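Local structure of endo-1,4-beta-xylanase (Pseudoalteromonas haloplanktis, 1H12) at residues M175-Q187 against A220-S232. The protein hydrolyses internal beta-1,4 linkages of xylan as a cold-adapted family 8 glycoside hydrolase, and probably has endoglucanase activity as well. Residues are numbered along the deposited sequence; the frame is centred on the assembly and turned at random. Where two conformers were deposited one is given.
Sequences MLNTIKNKLMENQ and ADKNYWRQVATKS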
ATOM      1  N   MET A 175       8.423 -10.395 -11.895  1.00  7.64           N
ATOM      2  CA  MET A 175       7.310  -9.542 -11.495  1.00  7.48           C
ATOM      3  C   MET A 175       7.396  -8.163 -12.140  1.00  7.63           C
ATOM      4  O   MET A 175       6.393  -7.642 -12.637  1.00  8.33           O
ATOM      5  CB  MET A 175       7.285  -9.421  -9.965  1.00  7.73           C
ATOM      6  CG  MET A 175       6.020  -8.807  -9.421  1.00  8.12           C
ATOM      7  SD  MET A 175       4.527  -9.830  -9.598  1.00  8.47           S
ATOM      8  CE  MET A 175       5.001 -11.226  -8.563  1.00  8.82           C
ATOM      9  N   LEU A 176       8.579  -7.546 -12.159  1.00  8.32           N
ATOM     10  CA  LEU A 176       8.746  -6.233 -12.816  1.00  8.45           C
ATOM     11  C   LEU A 176       8.403  -6.327 -14.305  1.00  8.40           C
ATOM     12  O   LEU A 176       7.768  -5.428 -14.853  1.00  9.13           O
ATOM     13  CB  LEU A 176      10.163  -5.716 -12.629  1.00  8.20           C
ATOM     14  CG  LEU A 176      10.544  -5.301 -11.228  1.00  8.89           C
ATOM     15  CD1 LEU A 176      12.006  -4.816 -11.241  1.00 11.14           C
ATOM     16  CD2 LEU A 176       9.660  -4.189 -10.699  1.00  9.76           C
ATOM     17  N   ASN A 177       8.856  -7.415 -14.936  1.00  8.95           N
ATOM     18  CA  ASN A 177       8.515  -7.537 -16.380  0.50  9.21           C
ATOM     19  C   ASN A 177       7.033  -7.693 -16.590  1.00  8.98           C
ATOM     20  O   ASN A 177       6.482  -7.136 -17.538  1.00  9.51           O
ATOM     21  CB  ASN A 177       9.277  -8.742 -16.940  0.50 10.45           C
ATOM     22  CG  ASN A 177      10.757  -8.443 -17.148  0.50 10.66           C
ATOM     23  OD1 ASN A 177      11.191  -7.339 -17.076  0.50 15.04           O
ATOM     24  ND2 ASN A 177      11.526  -9.503 -17.291  0.50 12.84           N
ATOM     25  N   THR A 178       6.363  -8.437 -15.689  1.00  8.63           N
ATOM     26  CA  THR A 178       4.919  -8.530 -15.748  1.00  8.96           C
ATOM     27  C   THR A 178       4.255  -7.170 -15.595  1.00  8.49           C
ATOM     28  O   THR A 178       3.307  -6.840 -16.308  1.00  9.23           O
ATOM     29  CB  THR A 178       4.423  -9.541 -14.720  1.00  9.14           C
ATOM     30  OG1 THR A 178       4.864 -10.844 -15.146  1.00 10.38           O
ATOM     31  CG2 THR A 178       2.912  -9.520 -14.552  1.00 10.18           C
ATOM     32  N   ILE A 179       4.715  -6.376 -14.637  1.00  8.23           N
ATOM     33  CA  ILE A 179       4.142  -5.041 -14.456  1.00  8.10           C
ATOM     34  C   ILE A 179       4.297  -4.244 -15.752  1.00  8.40           C
ATOM     35  O   ILE A 179       3.342  -3.635 -16.245  1.00  8.58           O
ATOM     36  CB  ILE A 179       4.775  -4.332 -13.253  1.00  7.87           C
ATOM     37  CG1 ILE A 179       4.437  -5.046 -11.960  1.00  8.05           C
ATOM     38  CG2 ILE A 179       4.274  -2.890 -13.213  1.00  8.94           C
ATOM     39  CD1 ILE A 179       5.313  -4.615 -10.771  1.00  9.43           C
ATOM     40  N   LYS A 180       5.519  -4.202 -16.282  1.00  8.58           N
ATOM     41  CA  LYS A 180       5.776  -3.458 -17.483  1.00  9.57           C
ATOM     42  C   LYS A 180       4.934  -3.923 -18.664  1.00 10.09           C
ATOM     43  O   LYS A 180       4.397  -3.095 -19.410  1.00 11.18           O
ATOM     44  CB  LYS A 180       7.280  -3.552 -17.802  1.00 11.45           C
ATOM     45  CG  LYS A 180       7.691  -2.830 -19.057  1.00 14.24           C
ATOM     46  CD  LYS A 180       9.248  -2.850 -19.166  1.00 19.74           C
ATOM     47  CE  LYS A 180       9.774  -2.142 -20.322  1.00 23.14           C
ATOM     48  NZ  LYS A 180      11.265  -2.535 -20.194  1.00 28.66           N
ATOM     49  N   ASN A 181       4.831  -5.229 -18.846  1.00  9.14           N
ATOM     50  CA  ASN A 181       4.192  -5.771 -20.031  1.00 10.62           C
ATOM     51  C   ASN A 181       2.689  -5.889 -19.945  1.00 10.14           C
ATOM     52  O   ASN A 181       2.035  -5.934 -21.005  1.00 12.26           O
ATOM     53  CB  ASN A 181       4.758  -7.157 -20.322  1.00 12.38           C
ATOM     54  CG  ASN A 181       6.172  -7.133 -20.746  1.00 16.19           C
ATOM     55  OD1 ASN A 181       6.639  -6.197 -21.309  1.00 21.27           O
ATOM     56  ND2 ASN A 181       6.862  -8.276 -20.496  1.00 20.61           N
ATOM     57  N   LYS A 182       2.138  -5.989 -18.756  1.00  8.97           N
ATOM     58  CA  LYS A 182       0.733  -6.227 -18.563  1.00  9.77           C
ATOM     59  C   LYS A 182      -0.019  -5.154 -17.817  1.00  9.25           C
ATOM     60  O   LYS A 182      -1.247  -5.078 -17.937  1.00 10.50           O
ATOM     61  CB  LYS A 182       0.522  -7.562 -17.782  1.00 10.10           C
ATOM     62  CG  LYS A 182       1.199  -8.766 -18.390  1.00 11.03           C
ATOM     63  CD  LYS A 182       0.725  -9.198 -19.768  1.00 11.74           C
ATOM     64  CE  LYS A 182       1.458 -10.413 -20.262  1.00 12.91           C
ATOM     65  NZ  LYS A 182       1.022 -10.787 -21.631  1.00 15.09           N
ATOM     66  N   LEU A 183       0.672  -4.364 -16.991  1.00  8.51           N
ATOM     67  CA  LEU A 183       0.010  -3.518 -16.000  1.00  8.60           C
ATOM     68  C   LEU A 183       0.341  -2.044 -16.125  1.00  7.95           C
ATOM     69  O   LEU A 183       0.062  -1.288 -15.204  1.00  8.62           O
ATOM     70  CB  LEU A 183       0.269  -4.006 -14.571  1.00  8.60           C
ATOM     71  CG  LEU A 183      -0.002  -5.505 -14.310  1.00  8.59           C
ATOM     72  CD1 LEU A 183       0.356  -5.841 -12.899  1.00  9.91           C
ATOM     73  CD2 LEU A 183      -1.439  -5.839 -14.610  1.00 10.28           C
ATOM     74  N   MET A 184       0.885  -1.620 -17.260  1.00  8.65           N
ATOM     75  CA  MET A 184       1.291  -0.247 -17.501  1.00  8.86           C
ATOM     76  C   MET A 184       0.636   0.289 -18.774  1.00  9.49           C
ATOM     77  O   MET A 184       0.456  -0.431 -19.765  1.00 11.40           O
ATOM     78  CB  MET A 184       2.815  -0.103 -17.629  1.00  9.42           C
ATOM     79  CG  MET A 184       3.566  -0.272 -16.345  1.00  9.14           C
ATOM     80  SD  MET A 184       3.402   1.331 -15.431  1.00 12.21           S
ATOM     81  CE  MET A 184       4.315   1.024 -13.961  1.00 13.79           C
ATOM     82  N   GLU A 185       0.311   1.556 -18.771  1.00  9.32           N
ATOM     83  CA  GLU A 185      -0.044   2.291 -20.002  1.00  9.72           C
ATOM     84  C   GLU A 185       0.783   3.557 -20.007  1.00 10.22           C
ATOM     85  O   GLU A 185       0.678   4.400 -19.138  1.00 10.63           O
ATOM     86  CB  GLU A 185      -1.503   2.657 -20.094  1.00 10.59           C
ATOM     87  CG  GLU A 185      -1.819   3.263 -21.467  1.00 12.43           C
ATOM     88  CD  GLU A 185      -3.208   3.732 -21.670  1.00 13.84           C
ATOM     89  OE1 GLU A 185      -4.072   3.668 -20.830  1.00 13.25           O
ATOM     90  OE2 GLU A 185      -3.485   4.226 -22.797  1.00 22.08           O
ATOM     91  N   ASN A 186       1.609   3.725 -21.039  1.00 13.17           N
ATOM     92  CA  ASN A 186       2.420   4.950 -21.134  1.00 15.58           C
ATOM     93  C   ASN A 186       3.187   5.207 -19.834  1.00 13.17           C
ATOM     94  O   ASN A 186       3.251   6.351 -19.376  1.00 14.35           O
ATOM     95  CB  ASN A 186       1.519   6.203 -21.486  1.00 18.10           C
ATOM     96  CG  ASN A 186       0.654   6.049 -22.795  1.00 23.59           C
ATOM     97  OD1 ASN A 186       1.049   5.295 -23.723  1.00 27.34           O
ATOM     98  ND2 ASN A 186      -0.592   6.702 -22.807  1.00 27.93           N
ATOM     99  N   GLN A 187       3.735   4.150 -19.200  1.00 11.45           N
ATOM    100  CA  GLN A 187       4.559   4.288 -18.004  1.00 10.75           C
ATOM    101  C   GLN A 187       3.777   4.762 -16.775  1.00  9.04           C
ATOM    102  O   GLN A 187       4.396   5.195 -15.844  1.00 10.36           O
ATOM    103  CB  GLN A 187       5.787   5.135 -18.279  1.00 10.90           C
ATOM    104  CG  GLN A 187       6.759   4.464 -19.265  1.00 12.90           C
ATOM    105  CD  GLN A 187       7.946   5.284 -19.611  1.00 13.22           C
ATOM    106  OE1 GLN A 187       7.766   6.474 -19.894  1.00 17.22           O
ATOM    107  NE2 GLN A 187       9.139   4.792 -19.405  1.00 12.63           N
ATOM    108  N   ALA A 220      18.417  -0.066 -20.267  1.00 10.15           N
ATOM    109  CA  ALA A 220      17.097   0.332 -20.744  1.00  9.99           C
ATOM    110  C   ALA A 220      16.095   0.274 -19.615  1.00  9.97           C
ATOM    111  O   ALA A 220      15.276   1.156 -19.447  1.00  9.64           O
ATOM    112  CB  ALA A 220      16.675  -0.517 -21.916  1.00 11.79           C
ATOM    113  N   ASP A 221      16.124  -0.810 -18.838  1.00 10.75           N
ATOM    114  CA  ASP A 221      15.180  -0.972 -17.729  1.00 11.12           C
ATOM    115  C   ASP A 221      15.415  -0.006 -16.593  1.00  9.67           C
ATOM    116  O   ASP A 221      14.467   0.444 -15.964  1.00  9.68           O
ATOM    117  CB  ASP A 221      15.093  -2.405 -17.231  1.00 13.81           C
ATOM    118  CG  ASP A 221      14.290  -3.305 -18.174  1.00 19.38           C
ATOM    119  OD1 ASP A 221      13.442  -2.824 -18.940  1.00 29.59           O
ATOM    120  OD2 ASP A 221      14.485  -4.555 -18.183  1.00 17.68           O
ATOM    121  N   LYS A 222      16.677   0.336 -16.329  1.00  9.26           N
ATOM    122  CA  LYS A 222      16.956   1.331 -15.345  1.00  9.36           C
ATOM    123  C   LYS A 222      16.275   2.663 -15.720  1.00  8.85           C
ATOM    124  O   LYS A 222      15.633   3.330 -14.901  1.00  9.65           O
ATOM    125  CB  LYS A 222      18.430   1.525 -15.157  1.00  9.54           C
ATOM    126  CG  LYS A 222      18.789   2.551 -14.237  1.00 13.57           C
ATOM    127  CD  LYS A 222      20.251   2.572 -13.959  1.00 18.91           C
ATOM    128  CE  LYS A 222      20.535   3.429 -12.774  1.00 25.93           C
ATOM    129  NZ  LYS A 222      22.020   3.277 -12.348  1.00 33.24           N
ATOM    130  N   ASN A 223      16.485   3.052 -16.967  1.00  8.33           N
ATOM    131  CA  ASN A 223      15.869   4.271 -17.461  1.00  8.60           C
ATOM    132  C   ASN A 223      14.342   4.204 -17.469  1.00  8.58           C
ATOM    133  O   ASN A 223      13.668   5.176 -17.093  1.00  8.74           O
ATOM    134  CB  ASN A 223      16.448   4.626 -18.839  1.00  8.65           C
ATOM    135  CG  ASN A 223      17.817   5.208 -18.750  1.00 10.02           C
ATOM    136  OD1 ASN A 223      18.873   4.473 -18.821  1.00 12.27           O
ATOM    137  ND2 ASN A 223      17.860   6.453 -18.602  1.00 11.70           N
ATOM    138  N   TYR A 224      13.811   3.059 -17.834  1.00  8.18           N
ATOM    139  CA  TYR A 224      12.354   2.853 -17.834  1.00  9.07           C
ATOM    140  C   TYR A 224      11.769   3.164 -16.461  1.00  8.21           C
ATOM    141  O   TYR A 224      10.823   3.946 -16.326  1.00  8.89           O
ATOM    142  CB  TYR A 224      12.014   1.417 -18.259  1.00  9.35           C
ATOM    143  CG  TYR A 224      10.538   1.112 -18.209  1.00  9.12           C
ATOM    144  CD1 TYR A 224       9.737   1.418 -19.267  1.00  9.76           C
ATOM    145  CD2 TYR A 224       9.950   0.600 -17.046  1.00  9.46           C
ATOM    146  CE1 TYR A 224       8.353   1.154 -19.231  1.00 10.68           C
ATOM    147  CE2 TYR A 224       8.600   0.358 -16.987  1.00 10.07           C
ATOM    148  CZ  TYR A 224       7.792   0.660 -18.047  1.00 10.81           C
ATOM    149  OH  TYR A 224       6.447   0.430 -17.944  1.00 11.96           O
ATOM    150  N   TRP A 225      12.335   2.557 -15.418  1.00  8.48           N
ATOM    151  CA  TRP A 225      11.769   2.733 -14.087  1.00  8.19           C
ATOM    152  C   TRP A 225      11.993   4.139 -13.537  1.00  7.96           C
ATOM    153  O   TRP A 225      11.150   4.639 -12.799  1.00  8.85           O
ATOM    154  CB  TRP A 225      12.243   1.639 -13.143  1.00  8.49           C
ATOM    155  CG  TRP A 225      11.615   0.323 -13.479  1.00  8.86           C
ATOM    156  CD1 TRP A 225      12.236  -0.775 -13.989  1.00  9.34           C
ATOM    157  CD2 TRP A 225      10.221  -0.035 -13.340  1.00  8.29           C
ATOM    158  NE1 TRP A 225      11.327  -1.772 -14.189  1.00 10.30           N
ATOM    159  CE2 TRP A 225      10.080  -1.343 -13.778  1.00  9.48           C
ATOM    160  CE3 TRP A 225       9.108   0.613 -12.861  1.00  9.17           C
ATOM    161  CZ2 TRP A 225       8.861  -1.985 -13.806  1.00  9.83           C
ATOM    162  CZ3 TRP A 225       7.883  -0.016 -12.858  1.00  9.65           C
ATOM    163  CH2 TRP A 225       7.767  -1.310 -13.351  1.00 10.10           C
ATOM    164  N   ARG A 226      13.117   4.788 -13.879  1.00  8.89           N
ATOM    165  CA  ARG A 226      13.292   6.167 -13.475  1.00  9.42           C
ATOM    166  C   ARG A 226      12.227   7.056 -14.115  1.00  9.38           C
ATOM    167  O   ARG A 226      11.721   7.978 -13.484  1.00  9.85           O
ATOM    168  CB  ARG A 226      14.673   6.650 -13.938  1.00 11.26           C
ATOM    169  N   GLN A 227      11.877   6.785 -15.377  1.00  9.02           N
ATOM    170  CA  GLN A 227      10.862   7.540 -16.063  1.00  9.17           C
ATOM    171  C   GLN A 227       9.482   7.274 -15.422  1.00  9.47           C
ATOM    172  O   GLN A 227       8.670   8.207 -15.298  1.00 10.12           O
ATOM    173  CB  GLN A 227      10.838   7.153 -17.517  1.00  9.13           C
ATOM    174  CG  GLN A 227      12.080   7.674 -18.263  1.00 10.20           C
ATOM    175  CD  GLN A 227      12.430   6.858 -19.480  1.00  9.79           C
ATOM    176  OE1 GLN A 227      11.603   6.126 -20.021  1.00 11.73           O
ATOM    177  NE2 GLN A 227      13.678   7.002 -19.933  1.00 10.62           N
ATOM    178  N   VAL A 228       9.205   6.031 -15.038  1.00  8.54           N
ATOM    179  CA  VAL A 228       7.953   5.731 -14.325  1.00  8.26           C
ATOM    180  C   VAL A 228       7.905   6.558 -13.046  1.00  8.06           C
ATOM    181  O   VAL A 228       6.861   7.109 -12.688  1.00  8.58           O
ATOM    182  CB  VAL A 228       7.845   4.214 -14.042  1.00  8.17           C
ATOM    183  CG1 VAL A 228       6.650   3.909 -13.179  1.00  8.56           C
ATOM    184  CG2 VAL A 228       7.706   3.425 -15.346  1.00  9.50           C
ATOM    185  N   ALA A 229       9.022   6.642 -12.311  1.00  8.26           N
ATOM    186  CA  ALA A 229       9.049   7.440 -11.089  1.00  8.74           C
ATOM    187  C   ALA A 229       8.682   8.897 -11.343  1.00  9.34           C
ATOM    188  O   ALA A 229       7.850   9.474 -10.633  1.00  9.58           O
ATOM    189  CB  ALA A 229      10.396   7.323 -10.413  1.00  9.38           C
ATOM    190  N   THR A 230       9.301   9.505 -12.352  1.00  9.64           N
ATOM    191  CA  THR A 230       9.023  10.888 -12.653  1.00 11.11           C
ATOM    192  C   THR A 230       7.590  11.077 -13.079  1.00  9.63           C
ATOM    193  O   THR A 230       6.915  12.039 -12.658  1.00 10.67           O
ATOM    194  CB  THR A 230       9.997  11.351 -13.760  1.00 13.01           C
ATOM    195  OG1 THR A 230      11.313  11.254 -13.279  1.00 19.00           O
ATOM    196  CG2 THR A 230       9.704  12.810 -14.183  1.00 15.72           C
ATOM    197  N   LYS A 231       7.068  10.194 -13.910  1.00  9.31           N
ATOM    198  CA  LYS A 231       5.702  10.311 -14.393  1.00  9.31           C
ATOM    199  C   LYS A 231       4.725  10.086 -13.240  1.00  8.85           C
ATOM    200  O   LYS A 231       3.619  10.657 -13.292  1.00  9.39           O
ATOM    201  CB  LYS A 231       5.449   9.322 -15.520  1.00 10.94           C
ATOM    202  CG  LYS A 231       6.017   9.804 -16.861  1.00 15.52           C
ATOM    203  CD  LYS A 231       5.634   8.883 -17.988  1.00 19.49           C
ATOM    204  CE  LYS A 231       6.010   9.356 -19.343  1.00 27.70           C
ATOM    205  NZ  LYS A 231       5.771   8.284 -20.422  1.00 31.41           N
ATOM    206  N   SER A 232       5.094   9.291 -12.250  1.00  8.33           N
ATOM    207  CA  SER A 232       4.217   9.035 -11.123  1.00  8.16           C
ATOM    208  C   SER A 232       4.112  10.281 -10.234  1.00  8.50           C
ATOM    209  O   SER A 232       3.019  10.650  -9.792  1.00  8.39           O
ATOM    210  CB  SER A 232       4.699   7.828 -10.357  1.00  7.98           C
ATOM    211  OG  SER A 232       3.841   7.552  -9.264  1.00  8.37           O
TER
HETATM  212  O   HOH W   1       4.161   6.424 -13.422  1.00  9.16           O
HETATM  213  O   HOH W   2       4.638   1.515 -20.259  1.00 18.88           O
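K180 lies along one face of the Y224 ring and ends at D221. Its CG is anti to the backbone N (chi1 179°) and the rest of the chain is extended, which carries it the length of the ring. CB starts near Y224 OH. CG sits 3.6 Å from Y224 CZ, and CD passes over the CE2 side. CE makes a CH-pi contact, 3.8 Å from the Y224 ring centroid. NZ, still over that face in a cation-pi contact, forms a salt bridge with D221 OD1; the modelled 2.5 Å is short and its exact value doubtful. N218 binds the other carboxylate oxygen of D221. Y224 CD2 in turn covers the centre of the W225 ring, and L176 CD2 touches the opposite face near its rim. I179 CG2 meets the edge at W225 CH2. In the (alpha/alpha)6 barrel of family 8, the contact joins the end of helix 168-182 and the turn of the hairpin 184-189 to helix 219-243. M184 CE touches W225 CZ3 and, tip to tip, V228 CG1. At the turn, Q187 NE2 donates to Q227 OE1 at 2.9 Å, nearly straight (162°) and in its own amide plane. Q187 OE1 accepts from K231 NZ at 2.7 Å on a lone pair. A leucine at Q187 would probably leave Q227 OE1 without this donor and K231 NZ without this acceptor, keeping its weak bond to N186 O. One water bridges Q187 O and V228 O.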